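Local coordinates for protein beta-Lactamase/D-Alanine Carboxypeptidase (PDB 5EVI) that probably hydrolyses beta-lactams to substituted beta-amino acids as a class C beta-lactamase linked to antibiotic resistance, at residues P98-T103 / Y138-Q143. Residues are numbered along the deposited sequence; the frame is centred on the assembly and turned at random.
Sequences PPLRDT and YFKAWQ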
ATOM      1  N   PRO A  98      17.041 -17.886  -7.350  1.00 30.38           N
ATOM      2  CA  PRO A  98      17.702 -19.208  -7.446  1.00 31.55           C
ATOM      3  C   PRO A  98      17.500 -20.151  -6.247  1.00 31.79           C
ATOM      4  O   PRO A  98      17.164 -21.311  -6.477  1.00 32.39           O
ATOM      5  CB  PRO A  98      19.191 -18.872  -7.663  1.00 31.24           C
ATOM      6  CG  PRO A  98      19.211 -17.475  -8.186  1.00 31.51           C
ATOM      7  CD  PRO A  98      17.963 -16.786  -7.690  1.00 30.92           C
ATOM      8  N   PRO A  99      17.642 -19.662  -4.985  1.00 32.51           N
ATOM      9  CA  PRO A  99      17.434 -20.560  -3.828  1.00 32.25           C
ATOM     10  C   PRO A  99      16.089 -21.297  -3.766  1.00 31.31           C
ATOM     11  O   PRO A  99      15.988 -22.301  -3.056  1.00 31.05           O
ATOM     12  CB  PRO A  99      17.570 -19.625  -2.618  1.00 32.81           C
ATOM     13  CG  PRO A  99      18.412 -18.515  -3.094  1.00 33.02           C
ATOM     14  CD  PRO A  99      18.081 -18.326  -4.546  1.00 32.87           C
ATOM     15  N   LEU A 100      15.071 -20.811  -4.486  1.00 29.58           N
ATOM     16  CA  LEU A 100      13.808 -21.541  -4.596  1.00 29.06           C
ATOM     17  C   LEU A 100      13.700 -22.462  -5.817  1.00 28.85           C
ATOM     18  O   LEU A 100      12.620 -22.968  -6.096  1.00 27.72           O
ATOM     19  CB  LEU A 100      12.614 -20.569  -4.542  1.00 28.57           C
ATOM     20  CG  LEU A 100      12.584 -19.680  -3.292  1.00 28.21           C
ATOM     21  CD1 LEU A 100      11.340 -18.810  -3.334  1.00 27.13           C
ATOM     22  CD2 LEU A 100      12.631 -20.515  -2.014  1.00 28.21           C
ATOM     23  N   ARG A 101      14.806 -22.730  -6.514  1.00 31.01           N
ATOM     24  CA  ARG A 101      14.793 -23.760  -7.572  1.00 32.35           C
ATOM     25  C   ARG A 101      14.358 -25.096  -6.990  1.00 32.84           C
ATOM     26  O   ARG A 101      14.664 -25.403  -5.839  1.00 33.57           O
ATOM     27  CB  ARG A 101      16.159 -23.910  -8.267  1.00 33.37           C
ATOM     28  CG  ARG A 101      16.442 -22.874  -9.358  1.00 34.34           C
ATOM     29  CD  ARG A 101      17.084 -23.483 -10.608  1.00 35.58           C
ATOM     30  NE  ARG A 101      17.990 -22.539 -11.286  1.00 36.62           N
ATOM     31  CZ  ARG A 101      19.325 -22.518 -11.182  1.00 37.57           C
ATOM     32  NH1 ARG A 101      19.993 -23.397 -10.432  1.00 37.59           N
ATOM     33  NH2 ARG A 101      20.017 -21.603 -11.854  1.00 38.67           N
ATOM     34  N   ASP A 102      13.611 -25.867  -7.780  1.00 33.49           N
ATOM     35  CA  ASP A 102      13.041 -27.134  -7.324  1.00 33.92           C
ATOM     36  C   ASP A 102      12.319 -27.008  -5.971  1.00 32.57           C
ATOM     37  O   ASP A 102      12.628 -27.740  -5.043  1.00 32.98           O
ATOM     38  CB  ASP A 102      14.145 -28.205  -7.253  1.00 34.81           C
ATOM     39  CG  ASP A 102      14.927 -28.321  -8.545  1.00 35.46           C
ATOM     40  OD1 ASP A 102      14.291 -28.471  -9.612  1.00 35.28           O
ATOM     41  OD2 ASP A 102      16.176 -28.262  -8.494  1.00 36.62           O
ATOM     42  N   THR A 103      11.406 -26.036  -5.846  1.00 31.92           N
ATOM     43  CA  THR A 103      10.486 -25.948  -4.693  1.00 30.29           C
ATOM     44  C   THR A 103       9.055 -25.794  -5.198  1.00 28.78           C
ATOM     45  O   THR A 103       8.829 -25.495  -6.379  1.00 28.79           O
ATOM     46  CB  THR A 103      10.819 -24.772  -3.730  1.00 30.34           C
ATOM     47  OG1 THR A 103      10.606 -23.509  -4.380  1.00 30.32           O
ATOM     48  CG2 THR A 103      12.267 -24.855  -3.247  1.00 30.60           C
ATOM     49  N   TYR A 138      12.001 -21.419   5.297  1.00 20.13           N
ATOM     50  CA  TYR A 138      10.530 -21.338   5.345  1.00 18.77           C
ATOM     51  C   TYR A 138       9.855 -21.415   3.957  1.00 18.19           C
ATOM     52  O   TYR A 138       8.946 -22.229   3.747  1.00 17.44           O
ATOM     53  CB  TYR A 138      10.088 -20.078   6.126  1.00 18.59           C
ATOM     54  CG  TYR A 138       8.604 -19.822   6.036  1.00 18.51           C
ATOM     55  CD1 TYR A 138       7.687 -20.674   6.683  1.00 18.51           C
ATOM     56  CD2 TYR A 138       8.106 -18.747   5.289  1.00 18.36           C
ATOM     57  CE1 TYR A 138       6.320 -20.448   6.577  1.00 18.66           C
ATOM     58  CE2 TYR A 138       6.740 -18.521   5.181  1.00 18.48           C
ATOM     59  CZ  TYR A 138       5.855 -19.382   5.816  1.00 18.54           C
ATOM     60  OH  TYR A 138       4.502 -19.159   5.713  1.00 18.78           O
ATOM     61  N   PHE A 139      10.301 -20.567   3.022  1.00 17.75           N
ATOM     62  CA  PHE A 139       9.814 -20.598   1.645  1.00 18.07           C
ATOM     63  C   PHE A 139      10.146 -21.910   0.959  1.00 19.12           C
ATOM     64  O   PHE A 139       9.370 -22.357   0.151  1.00 20.01           O
ATOM     65  CB  PHE A 139      10.380 -19.467   0.794  1.00 17.47           C
ATOM     66  CG  PHE A 139       9.849 -18.109   1.138  1.00 16.85           C
ATOM     67  CD1 PHE A 139       8.473 -17.865   1.172  1.00 16.59           C
ATOM     68  CD2 PHE A 139      10.718 -17.063   1.388  1.00 16.74           C
ATOM     69  CE1 PHE A 139       7.967 -16.605   1.483  1.00 16.40           C
ATOM     70  CE2 PHE A 139      10.218 -15.795   1.684  1.00 16.59           C
ATOM     71  CZ  PHE A 139       8.842 -15.570   1.729  1.00 16.41           C
ATOM     72  N   LYS A 140      11.296 -22.499   1.274  1.00 20.24           N
ATOM     73  CA  LYS A 140      11.652 -23.816   0.727  1.00 20.98           C
ATOM     74  C   LYS A 140      10.682 -24.878   1.229  1.00 21.26           C
ATOM     75  O   LYS A 140      10.227 -25.713   0.451  1.00 21.43           O
ATOM     76  CB  LYS A 140      13.080 -24.194   1.104  1.00 21.74           C
ATOM     77  CG  LYS A 140      14.167 -23.438   0.358  1.00 22.25           C
ATOM     78  CD  LYS A 140      15.522 -23.998   0.775  1.00 22.85           C
ATOM     79  CE  LYS A 140      16.677 -23.119   0.356  1.00 23.39           C
ATOM     80  NZ  LYS A 140      17.917 -23.719   0.918  1.00 24.11           N
ATOM     81  N   ALA A 141      10.362 -24.823   2.526  1.00 21.07           N
ATOM     82  CA  ALA A 141       9.496 -25.796   3.172  1.00 21.44           C
ATOM     83  C   ALA A 141       7.994 -25.504   3.020  1.00 21.60           C
ATOM     84  O   ALA A 141       7.177 -26.233   3.575  1.00 21.77           O
ATOM     85  CB  ALA A 141       9.845 -25.900   4.648  1.00 21.35           C
ATOM     86  N   TRP A 142       7.626 -24.445   2.297  1.00 21.36           N
ATOM     87  CA  TRP A 142       6.207 -24.108   2.139  1.00 21.45           C
ATOM     88  C   TRP A 142       5.475 -25.083   1.234  1.00 21.64           C
ATOM     89  O   TRP A 142       5.989 -25.477   0.210  1.00 21.54           O
ATOM     90  CB  TRP A 142       6.086 -22.696   1.574  1.00 20.94           C
ATOM     91  CG  TRP A 142       4.694 -22.206   1.266  1.00 20.56           C
ATOM     92  CD1 TRP A 142       3.830 -21.616   2.128  1.00 20.31           C
ATOM     93  CD2 TRP A 142       4.047 -22.207  -0.007  1.00 20.34           C
ATOM     94  NE1 TRP A 142       2.684 -21.258   1.486  1.00 20.15           N
ATOM     95  CE2 TRP A 142       2.788 -21.589   0.167  1.00 20.03           C
ATOM     96  CE3 TRP A 142       4.415 -22.657  -1.288  1.00 19.92           C
ATOM     97  CZ2 TRP A 142       1.874 -21.435  -0.875  1.00 19.77           C
ATOM     98  CZ3 TRP A 142       3.521 -22.489  -2.322  1.00 20.40           C
ATOM     99  CH2 TRP A 142       2.258 -21.865  -2.114  1.00 19.94           C
ATOM    100  N   GLN A 143       4.264 -25.455   1.630  1.00 22.32           N
ATOM    101  CA  GLN A 143       3.365 -26.248   0.817  1.00 23.21           C
ATOM    102  C   GLN A 143       2.037 -25.495   0.651  1.00 22.42           C
ATOM    103  O   GLN A 143       1.514 -24.953   1.635  1.00 21.60           O
ATOM    104  CB  GLN A 143       3.116 -27.585   1.496  1.00 24.16           C
ATOM    105  CG  GLN A 143       4.308 -28.514   1.437  1.00 25.12           C
ATOM    106  CD  GLN A 143       3.952 -29.921   1.854  1.00 26.00           C
ATOM    107  OE1 GLN A 143       3.736 -30.799   1.008  1.00 26.02           O
ATOM    108  NE2 GLN A 143       3.860 -30.138   3.166  1.00 26.27           N
TER
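In the helical part of the class C beta-lactamase fold, the loop leading into the short helix 104-107 packs against the last turn of helix 132-140, with Leu100 and Thr103 meeting Phe139 and Lys140. No hydrogen bond crosses between 98-103 and 138-143; van der Waals contact, mostly between carbon atoms, joins them. Leu100 reaches over with one branch of its fork: CD2 lies 3.7 Å from CB of Phe139 and 4.1 Å from CG of Lys140, wedged where the two side chains leave the helix. Phe139 offers its CB here while its ring turns from the loop to touch Leu105 of helix 104-107 and Leu161 of helix 156-169; Phe139 as a whole is buried. Leu100 also touches Ile93.

Lys140 lies along the outer edge of the loop. Its chain is extended beyond CG (chi2 -176°), which carries the aliphatic part out to the carbonyl of Pro99, where CE of Lys140 lies 3.6 Å from O of Pro99. This is a carbon-to-oxygen contact; the ammonium NZ instead has a long, weak ion pair with Asp137.

Thr103 divides its two branches between different jobs. Its methyl CG2 faces the helix, 4.2 Å from CA of Lys140, while OG1, at chi1 66°, turns back to the loop and hydrogen-bonds O of Leu100 at 2.7 Å. The same OG1 bonds to the backbone N of Gly106, so one hydroxyl ties the turn 100-103 to the first turn of the following helix. That second bond makes Thr103 the N-cap of helix 104-107, and the whole is a threonine-capped helix start packed by leucine and threonine methyls on the C-terminal turn of a neighbouring helix.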